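Udp-n-acetylglucosamine pyrophosphorylase (Trypanosoma brucei, PDB 4BQH) probably catalyses the formation of UDP-N-acetylglucosamine and diphosphate from UTP and N-acetylglucosamine 1-phosphate, and is blocked by an allosteric inhibitor. Local coordinates at residues S146-R156 and F191-L200. Residues are numbered along the deposited sequence; the frame is centred on the assembly and turned at random.
Sequences SLFMMHCEKIR and FFEENSYFGL
The backbones of M149 and F198 come closest, 5.7 Å between their CA atoms, where the first turns of helix 147-166 meet the loop that ends helix 185-194. That helix closes in a Schellman motif, with S196 at positive phi as the C-prime residue. The turn brings F198 against the other helix. One face of its ring lies over M149 CA, a CH-pi contact with CA 4.0 Å from the ring centroid. M149 CG stands anti to the backbone N, and the extended chain runs past the ring rim, with SD 4.0 Å from F198 CD1. F192 points its edge at the face of F148. The centroids are 4.8 Å apart and the planes meet at 64°, a T-shaped pair, with F192 CE1 over the middle of the F148 ring. C152 SG touches the F192 rim obliquely at CE2, and also meets L200 CD1 at 3.5 Å. S146 is the N-cap of helix 147-166: its OG accepts from M149 N. The same OG lies in the plane of the F191 ring, at its edge, 3.6 Å from F191 CZ. At the far end, I155 CG2 and R156 CG pack on L200 CD2. The arginine then adds the polar part. It bends at chi3 (63°), which turns its guanidinium back over G199 CA and lets NH1 donate to F198 O at 2.9 Å. F148 also touches strand 175-180 at V178, and C152, I155 and L200 touch it at L176. The contact therefore packs two neighbouring helices on one face of the central sheet of this GT-A-type domain. The one cross-segment hydrogen bond is bent, 134° at the hydrogen, with NH1 above the carbonyl plane. This suggests that aromatic, sulfur and aliphatic packing carries most of the contact, while R156 gives the F198 carbonyl a donor.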
ATOM      1  N   SER A 146       5.271  10.536 -12.827  1.00 13.58           N
ATOM      2  CA  SER A 146       4.739   9.193 -12.574  1.00 12.68           C
ATOM      3  C   SER A 146       4.238   9.039 -11.128  1.00 12.00           C
ATOM      4  O   SER A 146       4.574   9.822 -10.237  1.00 11.74           O
ATOM      5  CB  SER A 146       5.783   8.109 -12.896  1.00 12.11           C
ATOM      6  OG  SER A 146       6.928   8.138 -12.038  1.00 12.20           O
ATOM      7  N   LEU A 147       3.412   8.028 -10.905  1.00 10.89           N
ATOM      8  CA  LEU A 147       3.029   7.694  -9.547  1.00 10.35           C
ATOM      9  C   LEU A 147       4.265   7.374  -8.683  1.00 10.14           C
ATOM     10  O   LEU A 147       4.341   7.852  -7.557  1.00  9.98           O
ATOM     11  CB  LEU A 147       1.987   6.563  -9.533  1.00 10.44           C
ATOM     12  CG  LEU A 147       0.652   6.921 -10.206  1.00 10.65           C
ATOM     13  CD1 LEU A 147      -0.175   5.641 -10.280  1.00 10.56           C
ATOM     14  CD2 LEU A 147      -0.101   8.007  -9.455  1.00 10.90           C
ATOM     15  N   PHE A 148       5.234   6.617  -9.204  1.00 10.62           N
ATOM     16  CA  PHE A 148       6.488   6.371  -8.454  1.00 11.03           C
ATOM     17  C   PHE A 148       7.163   7.685  -8.059  1.00 11.68           C
ATOM     18  O   PHE A 148       7.550   7.861  -6.921  1.00 11.49           O
ATOM     19  CB  PHE A 148       7.494   5.510  -9.228  1.00 11.03           C
ATOM     20  CG  PHE A 148       7.255   4.021  -9.140  1.00 11.57           C
ATOM     21  CD1 PHE A 148       7.016   3.401  -7.913  1.00 11.70           C
ATOM     22  CD2 PHE A 148       7.371   3.216 -10.280  1.00 11.51           C
ATOM     23  CE1 PHE A 148       6.839   2.014  -7.836  1.00 12.00           C
ATOM     24  CE2 PHE A 148       7.201   1.817 -10.204  1.00 11.54           C
ATOM     25  CZ  PHE A 148       6.926   1.216  -8.980  1.00 11.17           C
ATOM     26  N   MET A 149       7.274   8.613  -9.002  1.00 12.30           N
ATOM     27  CA  MET A 149       7.977   9.855  -8.737  1.00 12.73           C
ATOM     28  C   MET A 149       7.331  10.637  -7.611  1.00 12.46           C
ATOM     29  O   MET A 149       8.028  11.127  -6.728  1.00 12.37           O
ATOM     30  CB  MET A 149       8.054  10.716 -10.005  1.00 12.93           C
ATOM     31  CG  MET A 149       8.771  12.035  -9.785  1.00 14.23           C
ATOM     32  SD  MET A 149       9.203  12.663 -11.414  1.00 17.32           S
ATOM     33  CE  MET A 149      10.132  14.122 -10.951  1.00 17.42           C
ATOM     34  N   MET A 150       5.999  10.733  -7.620  1.00 12.99           N
ATOM     35  CA  MET A 150       5.295  11.483  -6.577  1.00 13.40           C
ATOM     36  C   MET A 150       5.437  10.811  -5.199  1.00 12.60           C
ATOM     37  O   MET A 150       5.583  11.506  -4.197  1.00 12.09           O
ATOM     38  CB  MET A 150       3.838  11.762  -6.946  1.00 15.54           C
ATOM     39  CG  MET A 150       3.707  12.872  -8.004  1.00 18.34           C
ATOM     40  SD  MET A 150       2.014  13.199  -8.551  1.00 22.73           S
ATOM     41  CE  MET A 150       1.647  11.649  -9.349  1.00 21.63           C
ATOM     42  N   HIS A 151       5.415   9.482  -5.159  1.00 12.76           N
ATOM     43  CA  HIS A 151       5.703   8.767  -3.901  1.00 12.63           C
ATOM     44  C   HIS A 151       7.054   9.115  -3.347  1.00 12.28           C
ATOM     45  O   HIS A 151       7.171   9.404  -2.153  1.00 12.26           O
ATOM     46  CB  HIS A 151       5.576   7.250  -4.038  1.00 13.93           C
ATOM     47  CG  HIS A 151       4.249   6.703  -3.546  1.00 15.64           C
ATOM     48  ND1 HIS A 151       3.079   6.988  -4.161  1.00 16.66           N
ATOM     49  CD2 HIS A 151       3.940   5.853  -2.490  1.00 15.31           C
ATOM     50  CE1 HIS A 151       2.048   6.355  -3.511  1.00 16.19           C
ATOM     51  NE2 HIS A 151       2.568   5.671  -2.490  1.00 16.60           N
ATOM     52  N   CYS A 152       8.079   9.116  -4.197  1.00 11.88           N
ATOM     53  CA  CYS A 152       9.444   9.394  -3.745  1.00 12.39           C
ATOM     54  C   CYS A 152       9.618  10.842  -3.292  1.00 11.99           C
ATOM     55  O   CYS A 152      10.357  11.120  -2.340  1.00 11.80           O
ATOM     56  CB  CYS A 152      10.458   9.040  -4.832  1.00 12.09           C
ATOM     57  SG  CYS A 152      10.505   7.270  -5.214  1.00 14.48           S
ATOM     58  N   GLU A 153       8.936  11.764  -3.963  1.00 11.44           N
ATOM     59  CA  GLU A 153       8.998  13.150  -3.567  1.00 11.59           C
ATOM     60  C   GLU A 153       8.304  13.378  -2.234  1.00 11.43           C
ATOM     61  O   GLU A 153       8.749  14.197  -1.436  1.00 12.01           O
ATOM     62  CB  GLU A 153       8.398  14.039  -4.656  1.00 12.27           C
ATOM     63  CG  GLU A 153       9.339  14.170  -5.826  1.00 13.30           C
ATOM     64  CD  GLU A 153       8.819  15.090  -6.925  1.00 14.32           C
ATOM     65  OE1 GLU A 153       7.726  15.670  -6.782  1.00 15.09           O
ATOM     66  OE2 GLU A 153       9.536  15.220  -7.938  1.00 15.40           O
ATOM     67  N   LYS A 154       7.227  12.629  -1.956  1.00 10.73           N
ATOM     68  CA  LYS A 154       6.603  12.724  -0.641  1.00 10.40           C
ATOM     69  C   LYS A 154       7.588  12.270   0.445  1.00 10.42           C
ATOM     70  O   LYS A 154       7.690  12.903   1.490  1.00 10.29           O
ATOM     71  CB  LYS A 154       5.305  11.906  -0.582  1.00 10.54           C
ATOM     72  CG  LYS A 154       4.165  12.536  -1.396  1.00 10.94           C
ATOM     73  CD  LYS A 154       2.958  11.595  -1.519  1.00 11.06           C
ATOM     74  CE  LYS A 154       1.769  12.299  -2.177  1.00 11.78           C
ATOM     75  NZ  LYS A 154       0.615  11.341  -2.347  1.00 11.36           N
ATOM     76  N   ILE A 155       8.346  11.212   0.173  1.00 10.62           N
ATOM     77  CA  ILE A 155       9.327  10.736   1.160  1.00 11.22           C
ATOM     78  C   ILE A 155      10.372  11.819   1.375  1.00 11.20           C
ATOM     79  O   ILE A 155      10.706  12.149   2.522  1.00 11.67           O
ATOM     80  CB  ILE A 155      10.017   9.451   0.689  1.00 11.48           C
ATOM     81  CG1 ILE A 155       9.010   8.298   0.742  1.00 12.31           C
ATOM     82  CG2 ILE A 155      11.281   9.153   1.521  1.00 11.49           C
ATOM     83  CD1 ILE A 155       9.526   6.991   0.195  1.00 14.27           C
ATOM     84  N   ARG A 156      10.891  12.357   0.279  1.00 11.54           N
ATOM     85  CA  ARG A 156      11.914  13.430   0.393  1.00 12.28           C
ATOM     86  C   ARG A 156      11.421  14.613   1.220  1.00 12.04           C
ATOM     87  O   ARG A 156      12.160  15.178   2.051  1.00 12.11           O
ATOM     88  CB  ARG A 156      12.367  13.883  -1.001  1.00 12.83           C
ATOM     89  CG  ARG A 156      13.302  12.874  -1.665  1.00 14.45           C
ATOM     90  CD  ARG A 156      13.425  13.089  -3.156  1.00 16.38           C
ATOM     91  NE  ARG A 156      14.027  14.400  -3.395  1.00 17.81           N
ATOM     92  CZ  ARG A 156      13.907  15.079  -4.524  1.00 17.82           C
ATOM     93  NH1 ARG A 156      13.244  14.564  -5.564  1.00 18.36           N
ATOM     94  NH2 ARG A 156      14.465  16.275  -4.607  1.00 20.50           N
ATOM     95  N   PHE A 191      13.560   1.642 -14.653  1.00 15.63           N
ATOM     96  CA  PHE A 191      12.842   2.914 -14.553  1.00 15.31           C
ATOM     97  C   PHE A 191      13.400   3.778 -13.413  1.00 14.37           C
ATOM     98  O   PHE A 191      13.619   4.963 -13.601  1.00 14.70           O
ATOM     99  CB  PHE A 191      11.343   2.620 -14.365  1.00 14.92           C
ATOM    100  CG  PHE A 191      10.449   3.833 -14.363  1.00 15.45           C
ATOM    101  CD1 PHE A 191      10.177   4.527 -15.540  1.00 16.03           C
ATOM    102  CD2 PHE A 191       9.821   4.248 -13.180  1.00 15.27           C
ATOM    103  CE1 PHE A 191       9.316   5.617 -15.541  1.00 16.18           C
ATOM    104  CE2 PHE A 191       8.963   5.351 -13.172  1.00 15.74           C
ATOM    105  CZ  PHE A 191       8.710   6.037 -14.355  1.00 16.03           C
ATOM    106  N   PHE A 192      13.620   3.192 -12.228  1.00 14.89           N
ATOM    107  CA  PHE A 192      14.196   3.951 -11.114  1.00 15.30           C
ATOM    108  C   PHE A 192      15.603   4.449 -11.476  1.00 16.78           C
ATOM    109  O   PHE A 192      15.928   5.621 -11.253  1.00 18.15           O
ATOM    110  CB  PHE A 192      14.240   3.127  -9.811  1.00 14.62           C
ATOM    111  CG  PHE A 192      12.982   3.242  -8.971  1.00 14.16           C
ATOM    112  CD1 PHE A 192      11.811   2.587  -9.346  1.00 14.09           C
ATOM    113  CD2 PHE A 192      12.972   4.011  -7.807  1.00 14.38           C
ATOM    114  CE1 PHE A 192      10.647   2.698  -8.566  1.00 13.99           C
ATOM    115  CE2 PHE A 192      11.823   4.121  -7.024  1.00 14.33           C
ATOM    116  CZ  PHE A 192      10.655   3.476  -7.412  1.00 14.03           C
ATOM    117  N   GLU A 193      16.424   3.553 -12.008  1.00 18.63           N
ATOM    118  CA  GLU A 193      17.810   3.899 -12.391  1.00 21.26           C
ATOM    119  C   GLU A 193      17.891   5.069 -13.388  1.00 21.88           C
ATOM    120  O   GLU A 193      18.676   6.014 -13.192  1.00 22.17           O
ATOM    121  CB  GLU A 193      18.532   2.665 -12.935  1.00 22.84           C
ATOM    122  CG  GLU A 193      18.903   1.640 -11.866  1.00 27.95           C
ATOM    123  CD  GLU A 193      19.285   0.280 -12.439  1.00 31.17           C
ATOM    124  OE1 GLU A 193      19.543   0.179 -13.664  1.00 35.88           O
ATOM    125  OE2 GLU A 193      19.335  -0.700 -11.668  1.00 32.53           O
ATOM    126  N   GLU A 194      17.070   4.998 -14.435  1.00 22.06           N
ATOM    127  CA  GLU A 194      16.993   6.031 -15.488  1.00 22.37           C
ATOM    128  C   GLU A 194      16.545   7.389 -14.948  1.00 21.06           C
ATOM    129  O   GLU A 194      16.820   8.440 -15.538  1.00 20.84           O
ATOM    130  CB  GLU A 194      16.017   5.597 -16.576  1.00 23.32           C
ATOM    131  CG  GLU A 194      16.502   4.438 -17.438  1.00 25.46           C
ATOM    132  CD  GLU A 194      15.414   3.853 -18.328  1.00 28.30           C
ATOM    133  OE1 GLU A 194      14.294   4.402 -18.410  1.00 31.35           O
ATOM    134  OE2 GLU A 194      15.671   2.814 -18.955  1.00 32.25           O
ATOM    135  N   ASN A 195      15.843   7.367 -13.825  1.00 19.41           N
ATOM    136  CA  ASN A 195      15.345   8.589 -13.225  1.00 18.13           C
ATOM    137  C   ASN A 195      16.087   8.989 -11.951  1.00 17.63           C
ATOM    138  O   ASN A 195      15.578   9.804 -11.169  1.00 16.79           O
ATOM    139  CB  ASN A 195      13.844   8.452 -12.974  1.00 18.22           C
ATOM    140  CG  ASN A 195      13.041   8.519 -14.256  1.00 19.63           C
ATOM    141  OD1 ASN A 195      12.838   9.601 -14.801  1.00 20.50           O
ATOM    142  ND2 ASN A 195      12.603   7.361 -14.762  1.00 19.10           N
ATOM    143  N   SER A 196      17.281   8.415 -11.753  1.00 17.20           N
ATOM    144  CA  SER A 196      18.131   8.687 -10.585  1.00 17.30           C
ATOM    145  C   SER A 196      17.379   8.499  -9.269  1.00 17.52           C
ATOM    146  O   SER A 196      17.525   9.305  -8.346  1.00 16.76           O
ATOM    147  CB  SER A 196      18.722  10.107 -10.653  1.00 19.28           C
ATOM    148  OG  SER A 196      19.488  10.212 -11.837  1.00 22.17           O
ATOM    149  N   TYR A 197      16.565   7.439  -9.211  1.00 17.19           N
ATOM    150  CA  TYR A 197      15.787   7.085  -8.002  1.00 16.83           C
ATOM    151  C   TYR A 197      14.938   8.233  -7.497  1.00 15.47           C
ATOM    152  O   TYR A 197      14.639   8.322  -6.309  1.00 15.50           O
ATOM    153  CB  TYR A 197      16.697   6.505  -6.890  1.00 18.87           C
ATOM    154  CG  TYR A 197      17.552   5.367  -7.372  1.00 20.81           C
ATOM    155  CD1 TYR A 197      17.095   4.043  -7.346  1.00 22.18           C
ATOM    156  CD2 TYR A 197      18.820   5.617  -7.896  1.00 22.78           C
ATOM    157  CE1 TYR A 197      17.888   3.000  -7.834  1.00 23.39           C
ATOM    158  CE2 TYR A 197      19.608   4.596  -8.377  1.00 24.97           C
ATOM    159  CZ  TYR A 197      19.149   3.299  -8.351  1.00 26.01           C
ATOM    160  OH  TYR A 197      19.985   2.310  -8.820  1.00 27.61           O
ATOM    161  N   PHE A 198      14.539   9.112  -8.419  1.00 14.97           N
ATOM    162  CA  PHE A 198      13.642  10.252  -8.132  1.00 15.13           C
ATOM    163  C   PHE A 198      14.136  11.120  -6.982  1.00 15.39           C
ATOM    164  O   PHE A 198      13.349  11.712  -6.243  1.00 15.30           O
ATOM    165  CB  PHE A 198      12.191   9.776  -7.928  1.00 14.90           C
ATOM    166  CG  PHE A 198      11.683   8.916  -9.067  1.00 15.19           C
ATOM    167  CD1 PHE A 198      11.341   9.491 -10.294  1.00 15.11           C
ATOM    168  CD2 PHE A 198      11.595   7.531  -8.930  1.00 15.60           C
ATOM    169  CE1 PHE A 198      10.893   8.690 -11.349  1.00 15.28           C
ATOM    170  CE2 PHE A 198      11.143   6.728  -9.981  1.00 15.16           C
ATOM    171  CZ  PHE A 198      10.794   7.318 -11.187  1.00 15.48           C
ATOM    172  N   GLY A 199      15.452  11.222  -6.879  1.00 15.34           N
ATOM    173  CA  GLY A 199      16.075  12.071  -5.866  1.00 15.30           C
ATOM    174  C   GLY A 199      16.427  11.363  -4.566  1.00 14.33           C
ATOM    175  O   GLY A 199      17.082  11.952  -3.705  1.00 15.98           O
ATOM    176  N   LEU A 200      15.986  10.109  -4.414  1.00 14.30           N
ATOM    177  CA  LEU A 200      16.365   9.281  -3.264  1.00 14.15           C
ATOM    178  C   LEU A 200      17.784   8.737  -3.404  1.00 15.23           C
ATOM    179  O   LEU A 200      18.318   8.662  -4.505  1.00 15.10           O
ATOM    180  CB  LEU A 200      15.408   8.091  -3.095  1.00 13.34           C
ATOM    181  CG  LEU A 200      13.940   8.460  -2.862  1.00 13.05           C
ATOM    182  CD1 LEU A 200      13.099   7.191  -2.818  1.00 12.69           C
ATOM    183  CD2 LEU A 200      13.760   9.238  -1.572  1.00 12.58           C
TER